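Glutathione S-transferase (Pseudomonas fluorescens, PDB 3M3M) probably catalyses the conjugation of glutathione to electrophilic compounds, and holds a glutathione molecule in this crystal structure. Local coordinates at residues F99-H104 and A138-M142; L22-G26 and H194-V198. All blocks are in the same frame, centred on the assembly; numbering follows the deposited sequence.

Interaction 1 of 2, residues F99-H104 and A138-M142. With GSH (glutathione), chain B.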
loop_
_atom_site.group_PDB
_atom_site.type_symbol
_atom_site.label_atom_id
_atom_site.label_comp_id
_atom_site.label_asym_id
_atom_site.label_seq_id
_atom_site.Cartn_x
_atom_site.Cartn_y
_atom_site.Cartn_z
ATOM N N PHE A 99 5.266 -4.412 -9.484
ATOM C CA PHE A 99 6.563 -4.347 -8.816
ATOM C C PHE A 99 6.388 -4.219 -7.309
ATOM O O PHE A 99 7.077 -4.866 -6.519
ATOM C CB PHE A 99 7.329 -3.090 -9.337
ATOM C CG PHE A 99 8.481 -2.596 -8.434
ATOM C CD1 PHE A 99 9.796 -3.063 -8.573
ATOM C CD2 PHE A 99 8.198 -1.555 -7.451
ATOM C CE1 PHE A 99 10.857 -2.558 -7.695
ATOM C CE2 PHE A 99 9.247 -1.034 -6.672
ATOM C CZ PHE A 99 10.522 -1.510 -6.779
ATOM N N GLU A 100 5.390 -3.423 -6.904
ATOM C CA GLU A 100 5.187 -3.275 -5.426
ATOM C C GLU A 100 4.755 -4.610 -4.738
ATOM O O GLU A 100 5.329 -4.984 -3.633
ATOM C CB GLU A 100 4.112 -2.209 -5.134
ATOM C CG GLU A 100 3.858 -2.027 -3.620
ATOM C CD GLU A 100 2.606 -2.784 -3.101
ATOM O OE1 GLU A 100 1.720 -3.128 -3.893
ATOM O OE2 GLU A 100 2.455 -2.906 -1.883
ATOM N N GLN A 101 3.893 -5.384 -5.416
ATOM C CA GLN A 101 3.416 -6.637 -4.851
ATOM C C GLN A 101 4.541 -7.754 -4.910
ATOM O O GLN A 101 4.570 -8.613 -4.014
ATOM C CB GLN A 101 2.150 -7.092 -5.632
ATOM C CG GLN A 101 0.930 -6.237 -5.244
ATOM C CD GLN A 101 0.466 -6.523 -3.795
ATOM O OE1 GLN A 101 0.405 -5.580 -2.895
ATOM N NE2 GLN A 101 0.130 -7.757 -3.526
ATOM N N TYR A 102 5.469 -7.675 -5.893
ATOM C CA TYR A 102 6.397 -8.809 -6.120
ATOM C C TYR A 102 7.775 -8.530 -5.470
ATOM O O TYR A 102 8.393 -9.398 -4.828
ATOM C CB TYR A 102 6.566 -9.063 -7.642
ATOM C CG TYR A 102 7.263 -10.393 -7.829
ATOM C CD1 TYR A 102 6.503 -11.556 -7.814
ATOM C CD2 TYR A 102 8.666 -10.477 -7.932
ATOM C CE1 TYR A 102 7.085 -12.837 -7.905
ATOM C CE2 TYR A 102 9.261 -11.769 -8.050
ATOM C CZ TYR A 102 8.435 -12.916 -8.050
ATOM O OH TYR A 102 9.021 -14.193 -8.105
ATOM N N SER A 103 8.225 -7.286 -5.586
ATOM C CA SER A 103 9.603 -6.905 -5.272
ATOM C C SER A 103 9.769 -6.052 -4.030
ATOM O O SER A 103 10.887 -5.809 -3.643
ATOM C CB SER A 103 10.202 -6.140 -6.496
ATOM O OG SER A 103 10.389 -7.105 -7.582
ATOM N N HIS A 104 8.706 -5.516 -3.454
ATOM C CA HIS A 104 8.775 -4.496 -2.404
ATOM C C HIS A 104 7.973 -4.942 -1.149
ATOM O O HIS A 104 8.545 -5.220 -0.135
ATOM C CB HIS A 104 8.211 -3.201 -2.990
ATOM C CG HIS A 104 8.189 -2.022 -2.077
ATOM N ND1 HIS A 104 7.128 -1.748 -1.247
ATOM C CD2 HIS A 104 9.059 -1.009 -1.923
ATOM C CE1 HIS A 104 7.365 -0.633 -0.595
ATOM N NE2 HIS A 104 8.537 -0.174 -0.971
ATOM N N ALA A 138 14.770 -2.961 -3.791
ATOM C CA ALA A 138 13.555 -2.290 -4.325
ATOM C C ALA A 138 13.604 -0.766 -4.076
ATOM O O ALA A 138 13.224 0.027 -4.953
ATOM C CB ALA A 138 12.288 -2.910 -3.636
ATOM N N LEU A 139 14.037 -0.341 -2.877
ATOM C CA LEU A 139 14.127 1.115 -2.626
ATOM C C LEU A 139 15.162 1.767 -3.569
ATOM O O LEU A 139 14.907 2.881 -4.051
ATOM C CB LEU A 139 14.519 1.356 -1.145
ATOM C CG LEU A 139 13.473 0.808 -0.118
ATOM C CD1 LEU A 139 14.072 0.885 1.351
ATOM C CD2 LEU A 139 12.191 1.675 -0.232
ATOM N N ASP A 140 16.196 0.985 -3.948
ATOM C CA ASP A 140 17.146 1.515 -4.898
ATOM C C ASP A 140 16.534 1.763 -6.253
ATOM O O ASP A 140 16.776 2.798 -6.895
ATOM C CB ASP A 140 18.343 0.550 -5.104
ATOM C CG ASP A 140 19.270 0.455 -3.914
ATOM O OD1 ASP A 140 19.228 1.318 -2.966
ATOM O OD2 ASP A 140 19.994 -0.579 -3.873
ATOM N N VAL A 141 15.674 0.849 -6.715
ATOM C CA VAL A 141 14.924 1.113 -7.972
ATOM C C VAL A 141 14.078 2.407 -7.938
ATOM O O VAL A 141 14.076 3.215 -8.895
ATOM C CB VAL A 141 14.011 -0.107 -8.307
ATOM C CG1 VAL A 141 13.137 0.213 -9.543
ATOM C CG2 VAL A 141 14.906 -1.394 -8.545
HETATM N N MSE A 142 13.337 2.568 -6.814
HETATM C CA MSE A 142 12.488 3.735 -6.658
HETATM C C MSE A 142 13.381 5.016 -6.625
HETATM O O MSE A 142 12.958 6.025 -7.173
HETATM C CB MSE A 142 11.699 3.614 -5.299
HETATM C CG MSE A 142 10.614 2.541 -5.460
HETATM SE SE MSE A 142 9.845 2.339 -3.610
HETATM C CE MSE A 142 9.086 4.235 -3.473
HETATM N N1 GSH B . -1.868 -9.001 -2.230
HETATM C CA1 GSH B . -2.821 -8.569 -1.133
HETATM C C1 GSH B . -3.236 -7.101 -1.276
HETATM O O11 GSH B . -4.409 -6.792 -0.917
HETATM O O12 GSH B . -2.377 -6.273 -1.686
HETATM C CB1 GSH B . -2.047 -8.814 0.203
HETATM C CG1 GSH B . -2.963 -8.384 1.305
HETATM C CD1 GSH B . -2.456 -8.902 2.667
HETATM O OE1 GSH B . -1.277 -9.635 2.759
HETATM N N2 GSH B . -3.156 -8.650 3.813
HETATM C CA2 GSH B . -2.657 -9.133 5.100
HETATM C C2 GSH B . -3.601 -10.158 5.556
HETATM O O2 GSH B . -4.895 -9.948 5.338
HETATM C CB2 GSH B . -2.656 -7.912 6.057
HETATM S SG2 GSH B . -1.448 -6.594 5.461
HETATM N N3 GSH B . -3.162 -11.260 6.144
HETATM C CA3 GSH B . -4.167 -12.207 6.657
HETATM C C3 GSH B . -3.787 -13.659 6.431
HETATM O O31 GSH B . -4.321 -14.576 7.127
HETATM O O32 GSH B . -2.981 -13.938 5.527
#

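Interaction 2 of 2, residues L22-G26 and H194-V198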
loop_
_atom_site.group_PDB
_atom_site.type_symbol
_atom_site.label_atom_id
_atom_site.label_comp_id
_atom_site.label_asym_id
_atom_site.label_seq_id
_atom_site.Cartn_x
_atom_site.Cartn_y
_atom_site.Cartn_z
ATOM N N LEU A 22 -9.808 6.547 -0.764
ATOM C CA LEU A 22 -11.161 7.010 -0.493
ATOM C C LEU A 22 -11.176 8.491 -0.063
ATOM O O LEU A 22 -12.050 9.289 -0.549
ATOM C CB LEU A 22 -11.860 6.085 0.537
ATOM C CG LEU A 22 -12.163 4.664 -0.020
ATOM C CD1 LEU A 22 -12.401 3.784 1.213
ATOM C CD2 LEU A 22 -13.402 4.744 -0.932
ATOM N N ASN A 23 -10.271 8.855 0.839
ATOM C CA ASN A 23 -10.209 10.281 1.289
ATOM C C ASN A 23 -9.744 11.234 0.187
ATOM O O ASN A 23 -10.285 12.320 0.033
ATOM C CB ASN A 23 -9.354 10.423 2.581
ATOM C CG ASN A 23 -10.110 9.889 3.770
ATOM O OD1 ASN A 23 -10.874 10.661 4.408
ATOM N ND2 ASN A 23 -10.030 8.597 4.032
ATOM N N LEU A 24 -8.773 10.820 -0.624
ATOM C CA LEU A 24 -8.269 11.720 -1.679
ATOM C C LEU A 24 -9.445 12.011 -2.659
ATOM O O LEU A 24 -9.535 13.131 -3.143
ATOM C CB LEU A 24 -7.161 11.038 -2.509
ATOM C CG LEU A 24 -5.855 11.055 -1.761
ATOM C CD1 LEU A 24 -4.875 10.033 -2.537
ATOM C CD2 LEU A 24 -5.202 12.519 -1.677
ATOM N N LEU A 25 -10.335 11.042 -2.860
ATOM C CA LEU A 25 -11.454 11.210 -3.775
ATOM C C LEU A 25 -12.781 11.670 -3.133
ATOM O O LEU A 25 -13.809 11.798 -3.865
ATOM C CB LEU A 25 -11.735 9.903 -4.568
ATOM C CG LEU A 25 -10.641 9.745 -5.636
ATOM C CD1 LEU A 25 -10.592 8.258 -6.085
ATOM C CD2 LEU A 25 -10.743 10.718 -6.831
ATOM N N GLY A 26 -12.755 11.938 -1.809
ATOM C CA GLY A 26 -13.934 12.433 -1.153
ATOM C C GLY A 26 -15.049 11.419 -1.108
ATOM O O GLY A 26 -16.252 11.805 -1.160
ATOM N N HIS A 194 -0.373 16.650 -0.612
ATOM C CA HIS A 194 -1.583 16.775 -1.335
ATOM C C HIS A 194 -2.648 17.309 -0.341
ATOM O O HIS A 194 -2.658 16.902 0.846
ATOM C CB HIS A 194 -2.068 15.388 -1.834
ATOM C CG HIS A 194 -3.258 15.507 -2.719
ATOM N ND1 HIS A 194 -4.536 15.792 -2.239
ATOM C CD2 HIS A 194 -3.365 15.390 -4.063
ATOM C CE1 HIS A 194 -5.381 15.837 -3.257
ATOM N NE2 HIS A 194 -4.691 15.573 -4.378
ATOM N N PRO A 195 -3.473 18.283 -0.779
ATOM C CA PRO A 195 -4.341 18.913 0.210
ATOM C C PRO A 195 -5.359 17.951 0.868
ATOM O O PRO A 195 -5.844 18.259 1.983
ATOM C CB PRO A 195 -4.998 20.033 -0.590
ATOM C CG PRO A 195 -4.913 19.565 -2.071
ATOM C CD PRO A 195 -3.549 18.882 -2.132
ATOM N N ARG A 196 -5.634 16.794 0.249
ATOM C CA ARG A 196 -6.610 15.849 0.802
ATOM C C ARG A 196 -5.902 14.638 1.392
ATOM O O ARG A 196 -6.616 13.673 1.794
ATOM C CB ARG A 196 -7.611 15.407 -0.271
ATOM C CG ARG A 196 -8.463 16.555 -0.828
ATOM C CD ARG A 196 -9.613 16.002 -1.646
ATOM N NE ARG A 196 -10.467 15.099 -0.816
ATOM C CZ ARG A 196 -11.505 15.495 -0.081
ATOM N NH1 ARG A 196 -11.900 16.803 -0.155
ATOM N NH2 ARG A 196 -12.163 14.643 0.678
ATOM N N HIS A 197 -4.575 14.756 1.546
ATOM C CA HIS A 197 -3.787 13.601 2.106
ATOM C C HIS A 197 -4.366 13.265 3.510
ATOM O O HIS A 197 -4.754 14.222 4.302
ATOM C CB HIS A 197 -2.326 13.925 2.226
ATOM C CG HIS A 197 -1.523 12.751 2.776
ATOM N ND1 HIS A 197 -1.311 11.626 2.015
ATOM C CD2 HIS A 197 -0.901 12.539 3.962
ATOM C CE1 HIS A 197 -0.567 10.754 2.703
ATOM N NE2 HIS A 197 -0.330 11.273 3.906
ATOM N N VAL A 198 -4.407 11.971 3.872
ATOM C CA VAL A 198 -4.687 11.564 5.310
ATOM C C VAL A 198 -3.615 10.597 5.711
ATOM O O VAL A 198 -3.109 9.812 4.832
ATOM C CB VAL A 198 -6.108 10.886 5.448
ATOM C CG1 VAL A 198 -7.274 11.888 5.096
ATOM C CG2 VAL A 198 -6.293 9.569 4.539
#

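Interaction 1 of 2, residues F99-H104 and A138-M142
Two long helices of the all-helical C-terminal domain of the glutathione transferase fold pack here, 87-117 through residues 99-104 and 125-146 through 138-142. The short segments run 137° apart in direction, their axes 10.8 Å apart at closest approach, and mostly apolar side chains, with the His104 ring among them, fill the gap. Phe99, with chi1 t, extends its ring to the second helix: CE1 lies 4.0 Å from Val141 CG1, CE2 4.0 Å from Met142 CG, and CZ 3.9 Å from Ala138 CB. Alanine suits the tightest point, for its lone methyl lets the backbones approach until His104 CA and Ala138 CA are 5.6 Å apart, with Ser103 O 3.2 Å from Ala138 CB. A wider pi-type turn at 100-104 accompanies this approach. His104, also t, swings its imidazole edge to Ala138 CB and Leu139 CD2, while NE2 makes a weak hydrogen bond to Thr168. On the other side of helix 87-117, Gln101 belongs to the glutathione pocket, and buried Glu100 pairs its charge with Lys17 of the N-terminal domain. Met142, a selenomethionine with an m,t,p side chain, bends its flexible end to the histidine in an oblique sulfur-aromatic-type contact, with SE 3.8 Å from His104 CD2.

Interaction 2 of 2, residues L22-G26 and H194-V198
Arg196 directs its guanidinium at the C-terminal end of helix 13-24, where carbonyls run short of amide partners. Asn23 O accepts hydrogen bonds from Arg196 NE at 2.9 Å and from Arg196 NH2 at 3.1 Å; the same oxygen takes Gly26 N at 3.1 Å. That backbone bond belongs to the Schellman motif ending the helix, in which Gly26 adopts positive phi, a conformation glycine reaches without strain. Arg196 NH2 also lies 3.4 Å from Gly26 CA, beside the turn that ends the helix. Arginine is well chosen, being long enough to span the gap and rich in donors. Its own backbone is held in a type I turn from His194 to His197, closed by His197 N to His194 O at 3.0 Å, while Arg196 N also bonds His194 ND1 at 2.9 Å. That bond helps to orient the imidazole, one face of which receives Leu24 CD2 in a CH-pi contact, 3.6 Å from the ring centroid. Farther out, Val198 CG1 packs 3.6 Å from Asn23 CB, and the Asn23 amide bonds back to Lys19 O and to Tyr29 OH. The contact thus lays the loop after helix 182-192 against helix 13-24, whose Leu22 faces strand 4-8 through Tyr4 and Val6.

Overall arrangement
From the N terminus the chain passes strand 4-8 and then helix 13-24, whose last turn must wait for residues 194-198 before interaction 2 closes a loop of 167 intervening residues. Nested within that loop, interaction 1 joins helices 87-117 and 125-146 across just 33 residues, most of them helical. The shorter closure works inside the C-terminal helical domain; the longer one brings the tail beyond helix 182-192 back to the thioredoxin-like N-terminal domain. The centres of interactions 1 and 2 are 24 Å apart, on opposite sides of the chain's centre, and the nearest atoms of the two remain about 13 Å apart. Interaction 1 includes Gln101 of the glutathione pocket, whereas interaction 2 lies away from it.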